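Local coordinates for p800 reaction center core protein (Heliobacterium modesticaldum, PDB 5V8K) that forms the symmetric homodimeric core of a photosynthetic reaction centre, carrying bacteriochlorophylls and binding a [4Fe-4S] cluster between its two copies, at the interface of chains A and B. Residues are numbered along the deposited sequence; one frame, centred on the assembly and turned at random. Chains: chain A/B, p800 reaction center core protein.

Contact 1: the interface of chains A and B. Residues chain A 543-544, 547-548, 551; chain B 408, 429-431.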
loop_
_atom_site.group_PDB
_atom_site.type_symbol
_atom_site.label_atom_id
_atom_site.label_comp_id
_atom_site.label_asym_id
_atom_site.label_seq_id
_atom_site.Cartn_x
_atom_site.Cartn_y
_atom_site.Cartn_z
ATOM N N ARG A 543 9.407 -13.383 -7.456
ATOM C CA ARG A 543 8.946 -14.037 -8.668
ATOM C C ARG A 543 9.223 -15.533 -8.646
ATOM O O ARG A 543 8.401 -16.325 -9.121
ATOM C CB ARG A 543 9.606 -13.411 -9.869
ATOM C CG ARG A 543 8.905 -13.818 -11.183
ATOM C CD ARG A 543 9.558 -15.031 -11.841
ATOM N NE ARG A 543 8.766 -15.523 -12.960
ATOM C CZ ARG A 543 9.138 -16.535 -13.728
ATOM N NH1 ARG A 543 10.271 -17.160 -13.475
ATOM N NH2 ARG A 543 8.378 -16.929 -14.730
ATOM N N GLY A 544 10.393 -15.940 -8.155
ATOM C CA GLY A 544 10.696 -17.357 -8.079
ATOM C C GLY A 544 9.730 -18.128 -7.203
ATOM O O GLY A 544 9.335 -19.253 -7.531
ATOM N N ASP A 547 6.669 -18.793 -9.352
ATOM C CA ASP A 547 6.858 -19.765 -10.424
ATOM C C ASP A 547 6.863 -21.186 -9.868
ATOM O O ASP A 547 6.310 -22.103 -10.476
ATOM C CB ASP A 547 8.155 -19.445 -11.153
ATOM C CG ASP A 547 8.214 -20.048 -12.565
ATOM O OD1 ASP A 547 7.263 -19.844 -13.367
ATOM O OD2 ASP A 547 9.222 -20.717 -12.854
ATOM N N GLU A 548 7.425 -21.359 -8.679
ATOM C CA GLU A 548 7.456 -22.644 -7.991
ATOM C C GLU A 548 6.072 -23.036 -7.499
ATOM O O GLU A 548 5.669 -24.193 -7.620
ATOM C CB GLU A 548 8.447 -22.554 -6.817
ATOM C CG GLU A 548 8.668 -23.799 -5.986
ATOM C CD GLU A 548 9.798 -23.618 -4.955
ATOM O OE1 GLU A 548 10.798 -24.374 -5.056
ATOM O OE2 GLU A 548 9.676 -22.726 -4.052
ATOM N N MET A 551 3.409 -24.298 -10.196
ATOM C CA MET A 551 3.446 -25.681 -10.658
ATOM C C MET A 551 2.472 -26.550 -9.882
ATOM O O MET A 551 1.916 -27.502 -10.434
ATOM C CB MET A 551 4.846 -26.253 -10.514
ATOM C CG MET A 551 5.879 -25.637 -11.437
ATOM S SD MET A 551 7.521 -26.331 -11.065
ATOM C CE MET A 551 7.369 -27.945 -11.751
ATOM N N TRP B 408 10.154 -27.493 -8.849
ATOM C CA TRP B 408 10.711 -26.392 -9.625
ATOM C C TRP B 408 12.217 -26.563 -9.845
ATOM O O TRP B 408 12.700 -26.413 -10.974
ATOM C CB TRP B 408 10.377 -25.062 -8.935
ATOM C CG TRP B 408 10.778 -23.881 -9.711
ATOM C CD1 TRP B 408 10.022 -23.189 -10.631
ATOM C CD2 TRP B 408 12.048 -23.236 -9.661
ATOM N NE1 TRP B 408 10.762 -22.149 -11.156
ATOM C CE2 TRP B 408 12.005 -22.157 -10.573
ATOM C CE3 TRP B 408 13.235 -23.473 -8.937
ATOM C CZ2 TRP B 408 13.100 -21.334 -10.796
ATOM C CZ3 TRP B 408 14.326 -22.646 -9.153
ATOM C CH2 TRP B 408 14.256 -21.598 -10.083
ATOM N N TYR B 429 15.369 -18.287 -16.467
ATOM C CA TYR B 429 14.053 -18.918 -16.423
ATOM C C TYR B 429 12.949 -17.925 -16.105
ATOM O O TYR B 429 11.898 -18.311 -15.601
ATOM C CB TYR B 429 14.006 -20.067 -15.415
ATOM C CG TYR B 429 15.040 -21.127 -15.713
ATOM C CD1 TYR B 429 14.865 -22.000 -16.775
ATOM C CD2 TYR B 429 16.199 -21.247 -14.949
ATOM C CE1 TYR B 429 15.802 -22.967 -17.060
ATOM C CE2 TYR B 429 17.150 -22.217 -15.239
ATOM C CZ TYR B 429 16.935 -23.072 -16.287
ATOM O OH TYR B 429 17.865 -24.045 -16.609
ATOM N N GLY B 430 13.176 -16.657 -16.409
ATOM C CA GLY B 430 12.206 -15.632 -16.136
ATOM C C GLY B 430 12.238 -15.052 -14.738
ATOM O O GLY B 430 11.335 -14.274 -14.404
ATOM N N GLY B 431 13.220 -15.432 -13.902
ATOM C CA GLY B 431 13.438 -14.848 -12.581
ATOM C C GLY B 431 13.261 -15.836 -11.445
ATOM O O GLY B 431 12.394 -16.705 -11.515
HETATM O O HOH W 1 9.116 -19.729 -15.977
#
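A:Arg543 and A:Asp547, on the first turns of helix 543-560, reach the 3-10 turn 428-430, B:Gly431 and the indole of B:Trp408 in this part of the homodimer interface. NH1 of the A:Arg543 guanidinium gives hydrogen bonds to two backbone carbonyls: O of B:Gly431 at 2.9 Å, in the guanidinium plane and on a lone pair of the oxygen, and O of B:Tyr429 at 2.9 Å, tilted 27° out of the guanidinium plane. The bend at chi2 (-94°) turns the arginine toward the loop. The indole NE1 of B:Trp408 donates to the carboxylate OD2 of A:Asp547 at 2.7 Å, on the anti side and somewhat out of the carboxylate plane, but in the plane of the indole. Charge and water tie these groups together. Within chain A, NH2 of A:Arg543 forms a salt bridge with OD1 of A:Asp547 at 3.4 Å, the carboxylate carbon lying over one guanidinium face near its rim. A water joins A:Arg543 NH2, A:Asp547 OD1 and B:Tyr429 O, so the arginine is held from several directions. Apolar contacts complete the seat of the tryptophan, with CG of A:Glu548 3.6 Å from CB of B:Trp408 and the thioether SD of A:Met551 3.5 Å from its CA.

Contact 2: the interface of chains A and B. Residues chain A 434, 439, 442-443, 446; chain B 542, 545.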
loop_
_atom_site.group_PDB
_atom_site.type_symbol
_atom_site.label_atom_id
_atom_site.label_comp_id
_atom_site.label_asym_id
_atom_site.label_seq_id
_atom_site.Cartn_x
_atom_site.Cartn_y
_atom_site.Cartn_z
ATOM N N SER A 434 16.881 -3.721 -11.684
ATOM C CA SER A 434 16.303 -2.491 -12.211
ATOM C C SER A 434 17.308 -1.368 -12.412
ATOM O O SER A 434 17.022 -0.215 -12.087
ATOM C CB SER A 434 15.163 -2.017 -11.331
ATOM O OG SER A 434 14.050 -2.851 -11.506
ATOM N N ASP A 439 13.548 -0.064 -16.796
ATOM C CA ASP A 439 13.195 -0.150 -15.385
ATOM C C ASP A 439 13.233 1.233 -14.725
ATOM O O ASP A 439 12.464 1.500 -13.804
ATOM C CB ASP A 439 14.114 -1.156 -14.697
ATOM C CG ASP A 439 13.848 -2.612 -15.144
ATOM O OD1 ASP A 439 12.738 -2.904 -15.679
ATOM O OD2 ASP A 439 14.742 -3.471 -14.960
ATOM N N TYR A 442 9.789 2.778 -15.641
ATOM C CA TYR A 442 8.755 2.421 -14.670
ATOM C C TYR A 442 8.894 3.253 -13.411
ATOM O O TYR A 442 7.887 3.659 -12.813
ATOM C CB TYR A 442 8.815 0.937 -14.299
ATOM C CG TYR A 442 8.716 -0.031 -15.427
ATOM C CD1 TYR A 442 7.750 0.102 -16.414
ATOM C CD2 TYR A 442 9.601 -1.089 -15.523
ATOM C CE1 TYR A 442 7.688 -0.768 -17.453
ATOM C CE2 TYR A 442 9.535 -2.003 -16.584
ATOM C CZ TYR A 442 8.552 -1.838 -17.548
ATOM O OH TYR A 442 8.479 -2.694 -18.655
ATOM N N LEU A 443 10.146 3.447 -12.937
ATOM C CA LEU A 443 10.331 4.131 -11.675
ATOM C C LEU A 443 9.889 5.582 -11.795
ATOM O O LEU A 443 9.334 6.149 -10.852
ATOM C CB LEU A 443 11.816 4.021 -11.228
ATOM C CG LEU A 443 12.224 4.515 -9.843
ATOM C CD1 LEU A 443 11.406 3.793 -8.747
ATOM C CD2 LEU A 443 13.716 4.362 -9.544
ATOM N N PHE A 446 6.175 5.618 -11.308
ATOM C CA PHE A 446 5.891 5.513 -9.872
ATOM C C PHE A 446 6.089 6.855 -9.177
ATOM O O PHE A 446 5.235 7.306 -8.409
ATOM C CB PHE A 446 6.830 4.493 -9.200
ATOM C CG PHE A 446 6.472 3.052 -9.419
ATOM C CD1 PHE A 446 5.260 2.553 -9.005
ATOM C CD2 PHE A 446 7.386 2.186 -9.993
ATOM C CE1 PHE A 446 4.930 1.175 -9.205
ATOM C CE2 PHE A 446 7.081 0.826 -10.213
ATOM C CZ PHE A 446 5.838 0.328 -9.817
ATOM N N TYR B 542 14.006 -3.612 -7.090
ATOM C CA TYR B 542 14.636 -2.352 -7.459
ATOM C C TYR B 542 15.933 -2.099 -6.685
ATOM O O TYR B 542 16.378 -0.951 -6.573
ATOM C CB TYR B 542 13.647 -1.200 -7.258
ATOM C CG TYR B 542 12.935 -0.815 -8.542
ATOM C CD1 TYR B 542 13.539 0.006 -9.469
ATOM C CD2 TYR B 542 11.657 -1.279 -8.816
ATOM C CE1 TYR B 542 12.930 0.328 -10.654
ATOM C CE2 TYR B 542 11.016 -0.966 -10.009
ATOM C CZ TYR B 542 11.645 -0.149 -10.920
ATOM O OH TYR B 542 11.011 0.176 -12.101
ATOM N N SER B 545 18.853 -0.402 -8.765
ATOM C CA SER B 545 18.593 1.022 -8.947
ATOM C C SER B 545 19.120 1.827 -7.763
ATOM O O SER B 545 19.787 2.853 -7.936
ATOM C CB SER B 545 17.097 1.257 -9.112
ATOM O OG SER B 545 16.863 2.623 -9.335
#
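A:Ser434, in a left-handed backbone conformation (phi 69°, psi 45°), and the helix 437-447 that follows receive B:Tyr542, whose backbone runs just ahead of helix 543-560 of chain B. This part of the two-fold symmetric homodimer interface is a tyrosine inserted between a loop and a helix of the partner. The phenol enters tip first beside A:Asp439. Its hydroxyl OH donates a hydrogen bond to the backbone O of A:Asp439 at 2.6 Å, in the carbonyl plane and on a lone pair. The same hydroxyl lies at the edge of the A:Tyr442 ring, in its plane, and the two tyrosine side chains cross at about a right angle. Across one face of the B:Tyr542 ring sits the hydroxyl OG of A:Ser434, 3.4 Å above the plane and over its centre. This close cover and the bond at the tip should together hold the ring. A:Leu443 borders the opposite face only loosely: with CG anti to the backbone N (chi1 -172°), CD1 stands toward the rim, CB is 3.9 Å from CE1 of B:Tyr542, and CD2 goes to B:Ser545, 3.6 Å from its hydroxyl OG. CB of B:Ser545 lies 3.3 Å from the backbone O of A:Ser434.

Contact 3: the interface of chains A and B. Residues chain A 344, 468, 503-504, 507; chain B 510, 514, 522, 525-526.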
loop_
_atom_site.group_PDB
_atom_site.type_symbol
_atom_site.label_atom_id
_atom_site.label_comp_id
_atom_site.label_asym_id
_atom_site.label_seq_id
_atom_site.Cartn_x
_atom_site.Cartn_y
_atom_site.Cartn_z
ATOM N N ILE A 344 -3.102 18.342 14.984
ATOM C CA ILE A 344 -3.542 17.113 15.627
ATOM C C ILE A 344 -3.701 17.325 17.125
ATOM O O ILE A 344 -4.712 16.927 17.713
ATOM C CB ILE A 344 -2.565 15.969 15.327
ATOM C CG1 ILE A 344 -2.762 15.423 13.889
ATOM C CG2 ILE A 344 -2.733 14.796 16.318
ATOM C CD1 ILE A 344 -1.631 14.457 13.460
ATOM N N VAL A 468 -3.943 17.425 7.907
ATOM C CA VAL A 468 -5.268 17.297 8.507
ATOM C C VAL A 468 -5.976 18.638 8.489
ATOM O O VAL A 468 -5.406 19.639 8.038
ATOM C CB VAL A 468 -5.194 16.744 9.939
ATOM C CG1 VAL A 468 -4.594 15.361 9.917
ATOM C CG2 VAL A 468 -4.371 17.629 10.806
ATOM N N PHE A 503 -5.806 14.219 4.367
ATOM C CA PHE A 503 -6.296 13.085 5.148
ATOM C C PHE A 503 -7.737 13.326 5.624
ATOM O O PHE A 503 -8.593 12.440 5.526
ATOM C CB PHE A 503 -5.310 12.836 6.289
ATOM C CG PHE A 503 -5.625 11.676 7.184
ATOM C CD1 PHE A 503 -6.501 11.831 8.231
ATOM C CD2 PHE A 503 -4.941 10.462 7.058
ATOM C CE1 PHE A 503 -6.778 10.790 9.076
ATOM C CE2 PHE A 503 -5.218 9.384 7.941
ATOM C CZ PHE A 503 -6.138 9.562 8.937
ATOM N N SER A 504 -8.028 14.538 6.103
ATOM C CA SER A 504 -9.375 14.889 6.519
ATOM C C SER A 504 -10.303 14.975 5.309
ATOM O O SER A 504 -11.466 14.583 5.380
ATOM C CB SER A 504 -9.343 16.216 7.272
ATOM O OG SER A 504 -8.582 16.113 8.461
ATOM N N ILE A 507 -11.565 11.629 4.300
ATOM C CA ILE A 507 -12.690 11.169 5.117
ATOM C C ILE A 507 -14.002 11.770 4.605
ATOM O O ILE A 507 -15.029 11.078 4.514
ATOM C CB ILE A 507 -12.484 11.514 6.606
ATOM C CG1 ILE A 507 -11.346 10.676 7.188
ATOM C CG2 ILE A 507 -13.796 11.249 7.419
ATOM C CD1 ILE A 507 -10.975 11.103 8.647
ATOM N N THR B 510 -11.357 6.124 12.940
ATOM C CA THR B 510 -10.381 7.172 12.639
ATOM C C THR B 510 -10.918 8.550 13.001
ATOM O O THR B 510 -10.166 9.405 13.498
ATOM C CB THR B 510 -9.982 7.111 11.156
ATOM O OG1 THR B 510 -9.422 5.839 10.856
ATOM C CG2 THR B 510 -8.955 8.110 10.864
ATOM N N PHE B 514 -9.377 11.509 16.328
ATOM C CA PHE B 514 -9.072 12.931 16.400
ATOM C C PHE B 514 -9.347 13.504 17.791
ATOM O O PHE B 514 -8.785 14.553 18.141
ATOM C CB PHE B 514 -9.870 13.739 15.346
ATOM C CG PHE B 514 -9.291 13.667 13.983
ATOM C CD1 PHE B 514 -8.260 14.526 13.611
ATOM C CD2 PHE B 514 -9.721 12.698 13.079
ATOM C CE1 PHE B 514 -7.654 14.419 12.357
ATOM C CE2 PHE B 514 -9.141 12.584 11.800
ATOM C CZ PHE B 514 -8.121 13.447 11.432
ATOM N N ILE B 522 -3.861 9.753 15.455
ATOM C CA ILE B 522 -3.701 10.194 14.071
ATOM C C ILE B 522 -2.213 10.314 13.717
ATOM O O ILE B 522 -1.784 9.899 12.635
ATOM C CB ILE B 522 -4.464 11.514 13.826
ATOM C CG1 ILE B 522 -5.955 11.325 14.105
ATOM C CG2 ILE B 522 -4.288 12.032 12.376
ATOM C CD1 ILE B 522 -6.663 10.289 13.301
ATOM N N LEU B 525 -0.965 6.839 13.086
ATOM C CA LEU B 525 -1.364 6.342 11.782
ATOM C C LEU B 525 -0.497 6.945 10.704
ATOM O O LEU B 525 0.055 6.232 9.876
ATOM C CB LEU B 525 -2.835 6.655 11.495
ATOM C CG LEU B 525 -3.962 5.818 12.051
ATOM C CD1 LEU B 525 -5.283 6.287 11.476
ATOM C CD2 LEU B 525 -3.811 4.408 11.716
ATOM N N LEU B 526 -0.383 8.269 10.693
ATOM C CA LEU B 526 0.360 8.925 9.630
ATOM C C LEU B 526 1.808 8.476 9.601
ATOM O O LEU B 526 2.355 8.220 8.526
ATOM C CB LEU B 526 0.298 10.440 9.784
ATOM C CG LEU B 526 -1.046 11.092 9.478
ATOM C CD1 LEU B 526 -0.999 12.540 9.926
ATOM C CD2 LEU B 526 -1.312 11.040 8.038
HETATM O O HOH W 2 -7.166 16.024 16.735
#
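A:Phe503 and B:Phe514 meet at the heart of an almost wholly apolar patch of the homodimer interface, where no nitrogen or oxygen reaches across directly. In this aromatic pair, the tip CZ of B:Phe514 lies 3.8 Å from CE1 of A:Phe503, the two side chains running past each other in opposite senses. The rim carbons beside that tip are flanked from chain A: CE1 by CG1 of A:Val468 at 4.0 Å, CE2 by CD1 of A:Ile507 at 3.9 Å. From its own chain, CG1 of B:Ile522 covers the centre of one ring face. An alanine in place of B:Phe514 would probably open a gap between A:Val468 and A:Ile507 and leave A:Phe503 freer to turn. Methyl groups surround this pair. CG of A:Phe503 is anti to the backbone N (chi1 -178°), which carries its ring toward CG2 of B:Thr510, 3.7 Å from CZ, and CD2 of B:Leu526, 3.8 Å from CD2. CD1 of A:Ile344 packs on CG2 of B:Ile522 at 3.8 Å. One water bridges O of A:Ile344 and O of B:Phe514. In the fold, the end of helix 311-344, loop residue A:Val468 and helix 502-513 of chain A meet the end of helix 502-513, the loop residue B:Phe514 after it and the start of helix 520-539 of chain B.

Contact 4: the interface of chains A and B. Residues chain A 540-545, 575; chain B 432-434, 541.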
loop_
_atom_site.group_PDB
_atom_site.type_symbol
_atom_site.label_atom_id
_atom_site.label_comp_id
_atom_site.label_asym_id
_atom_site.label_seq_id
_atom_site.Cartn_x
_atom_site.Cartn_y
_atom_site.Cartn_z
ATOM N N PHE A 540 7.120 -7.107 -5.865
ATOM C CA PHE A 540 8.069 -7.533 -4.858
ATOM C C PHE A 540 9.080 -8.523 -5.432
ATOM O O PHE A 540 8.858 -9.169 -6.470
ATOM C CB PHE A 540 7.365 -8.208 -3.678
ATOM C CG PHE A 540 6.743 -7.252 -2.676
ATOM C CD1 PHE A 540 6.340 -5.994 -3.046
ATOM C CD2 PHE A 540 6.548 -7.653 -1.377
ATOM C CE1 PHE A 540 5.742 -5.146 -2.145
ATOM C CE2 PHE A 540 5.936 -6.840 -0.460
ATOM C CZ PHE A 540 5.541 -5.573 -0.819
ATOM N N GLN A 541 10.212 -8.635 -4.727
ATOM C CA GLN A 541 11.270 -9.618 -5.004
ATOM C C GLN A 541 10.813 -11.038 -4.690
ATOM O O GLN A 541 11.329 -11.663 -3.756
ATOM C CB GLN A 541 12.518 -9.297 -4.171
ATOM C CG GLN A 541 13.257 -8.065 -4.597
ATOM C CD GLN A 541 14.222 -7.602 -3.539
ATOM O OE1 GLN A 541 14.865 -8.421 -2.904
ATOM N NE2 GLN A 541 14.323 -6.295 -3.337
ATOM N N TYR A 542 9.825 -11.553 -5.429
ATOM C CA TYR A 542 9.221 -12.830 -5.074
ATOM C C TYR A 542 8.792 -13.635 -6.304
ATOM O O TYR A 542 7.937 -14.523 -6.200
ATOM C CB TYR A 542 8.035 -12.598 -4.132
ATOM C CG TYR A 542 8.412 -12.769 -2.672
ATOM C CD1 TYR A 542 8.484 -14.020 -2.100
ATOM C CD2 TYR A 542 8.692 -11.670 -1.874
ATOM C CE1 TYR A 542 8.865 -14.197 -0.796
ATOM C CE2 TYR A 542 9.079 -11.821 -0.547
ATOM C CZ TYR A 542 9.148 -13.084 -0.003
ATOM O OH TYR A 542 9.520 -13.242 1.315
ATOM N N ARG A 543 9.407 -13.383 -7.456
ATOM C CA ARG A 543 8.946 -14.037 -8.668
ATOM C C ARG A 543 9.223 -15.533 -8.646
ATOM O O ARG A 543 8.401 -16.325 -9.121
ATOM C CB ARG A 543 9.606 -13.411 -9.869
ATOM C CG ARG A 543 8.905 -13.818 -11.183
ATOM C CD ARG A 543 9.558 -15.031 -11.841
ATOM N NE ARG A 543 8.766 -15.523 -12.960
ATOM C CZ ARG A 543 9.138 -16.535 -13.728
ATOM N NH1 ARG A 543 10.271 -17.160 -13.475
ATOM N NH2 ARG A 543 8.378 -16.929 -14.730
ATOM N N GLY A 544 10.393 -15.940 -8.155
ATOM C CA GLY A 544 10.696 -17.357 -8.079
ATOM C C GLY A 544 9.730 -18.128 -7.203
ATOM O O GLY A 544 9.335 -19.253 -7.531
ATOM N N SER A 545 9.361 -17.553 -6.057
ATOM C CA SER A 545 8.348 -18.166 -5.206
ATOM C C SER A 545 7.097 -18.511 -6.010
ATOM O O SER A 545 6.555 -19.617 -5.903
ATOM C CB SER A 545 7.988 -17.221 -4.066
ATOM O OG SER A 545 7.050 -17.840 -3.227
ATOM N N LEU A 575 9.940 -11.641 -14.659
ATOM C CA LEU A 575 10.377 -10.378 -14.067
ATOM C C LEU A 575 9.928 -9.220 -14.936
ATOM O O LEU A 575 9.308 -8.275 -14.449
ATOM C CB LEU A 575 11.905 -10.342 -13.886
ATOM C CG LEU A 575 12.504 -11.342 -12.888
ATOM C CD1 LEU A 575 13.966 -11.234 -12.918
ATOM C CD2 LEU A 575 12.005 -11.108 -11.429
ATOM N N THR B 432 14.063 -15.715 -10.383
ATOM C CA THR B 432 14.154 -16.780 -9.387
ATOM C C THR B 432 14.103 -16.272 -7.945
ATOM O O THR B 432 14.531 -16.987 -7.029
ATOM C CB THR B 432 15.437 -17.573 -9.574
ATOM O OG1 THR B 432 16.560 -16.697 -9.450
ATOM C CG2 THR B 432 15.493 -18.260 -10.983
ATOM N N CYS B 433 13.570 -15.085 -7.706
ATOM C CA CYS B 433 13.632 -14.534 -6.368
ATOM C C CYS B 433 12.761 -15.293 -5.379
ATOM O O CYS B 433 11.601 -15.606 -5.658
ATOM C CB CYS B 433 13.198 -13.071 -6.327
ATOM S SG CYS B 433 12.739 -12.215 -7.820
ATOM N N SER B 434 13.324 -15.501 -4.184
ATOM C CA SER B 434 12.613 -15.911 -2.979
ATOM C C SER B 434 12.079 -17.333 -3.025
ATOM O O SER B 434 10.949 -17.585 -2.607
ATOM C CB SER B 434 11.488 -14.943 -2.669
ATOM O OG SER B 434 12.017 -13.738 -2.188
ATOM N N GLN B 541 11.431 -5.139 -6.643
ATOM C CA GLN B 541 12.549 -5.540 -7.508
ATOM C C GLN B 541 13.342 -4.333 -7.999
ATOM O O GLN B 541 13.329 -4.028 -9.198
ATOM C CB GLN B 541 12.022 -6.320 -8.721
ATOM C CG GLN B 541 11.496 -7.687 -8.406
ATOM C CD GLN B 541 10.667 -8.237 -9.536
ATOM O OE1 GLN B 541 11.013 -8.047 -10.690
ATOM N NE2 GLN B 541 9.571 -8.910 -9.215
HETATM O O HOH W 3 8.092 -9.250 -11.841
#
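The segment A:Phe540-A:Tyr542, the start of helix 543-560 and the first residue of helix 575-599 of chain A meet the loop B:Thr432-B:Ser434 and B:Gln541 of chain B. In this reaction centre of the PsaA/PsaB family, B:Cys433 is a ligand of the intersubunit [4Fe-4S] cluster (F_X), and its loop rests on the N-terminal turn of the partner's helix. There the backbone N of A:Arg543 donates to the thiolate SG of B:Cys433 at 3.5 Å, and N of A:Ser545 to O of the same cysteine at 3.0 Å. The helix start so placed is likely to stabilise negative charge on the sulfur and its cluster. CD2 of A:Leu575 adds an apolar contact 3.8 Å from SG of B:Cys433. Next along the loop, the hydroxyl OG of B:Ser434 donates to O of A:Gln541 at 2.7 Å, in the carbonyl plane. The amide of B:Gln541, on a chain extended beyond CG (chi2 164°), donates from NE2 to O of A:Phe540 at 2.8 Å, nearly straight at 176° but from above the carbonyl plane. NE2 also meets a water at 3.0 Å that reaches O of A:Leu575. A leucine in place of B:Gln541 would probably leave O of A:Phe540 without this donor and break the water link to A:Leu575. CD of the amide lies 3.7 Å from CD2 of A:Leu575, and CG of B:Gln541 lies 3.9 Å from CA of A:Gln541.

Contacts 1 and 4 are neighbours, about 8 Å between the centres of their C-alpha atoms, and share A:Arg543 and A:Gly544: one helix start faces the cluster-binding loop while its next turns go on to B:Trp408. Contact 2 lies about 15 Å from contact 4, and by the two-fold symmetry it uses the same serine and tyrosine with the chains exchanged. Contact 3 stands apart, about 35 Å from contact 4 and 41 Å from contact 1, again between C-alpha centres; helix 520-539 starts there and ends just before the segment of contact 4. In these patches, polar bonds prevail near the cluster-binding loop and apolar packing in contact 3.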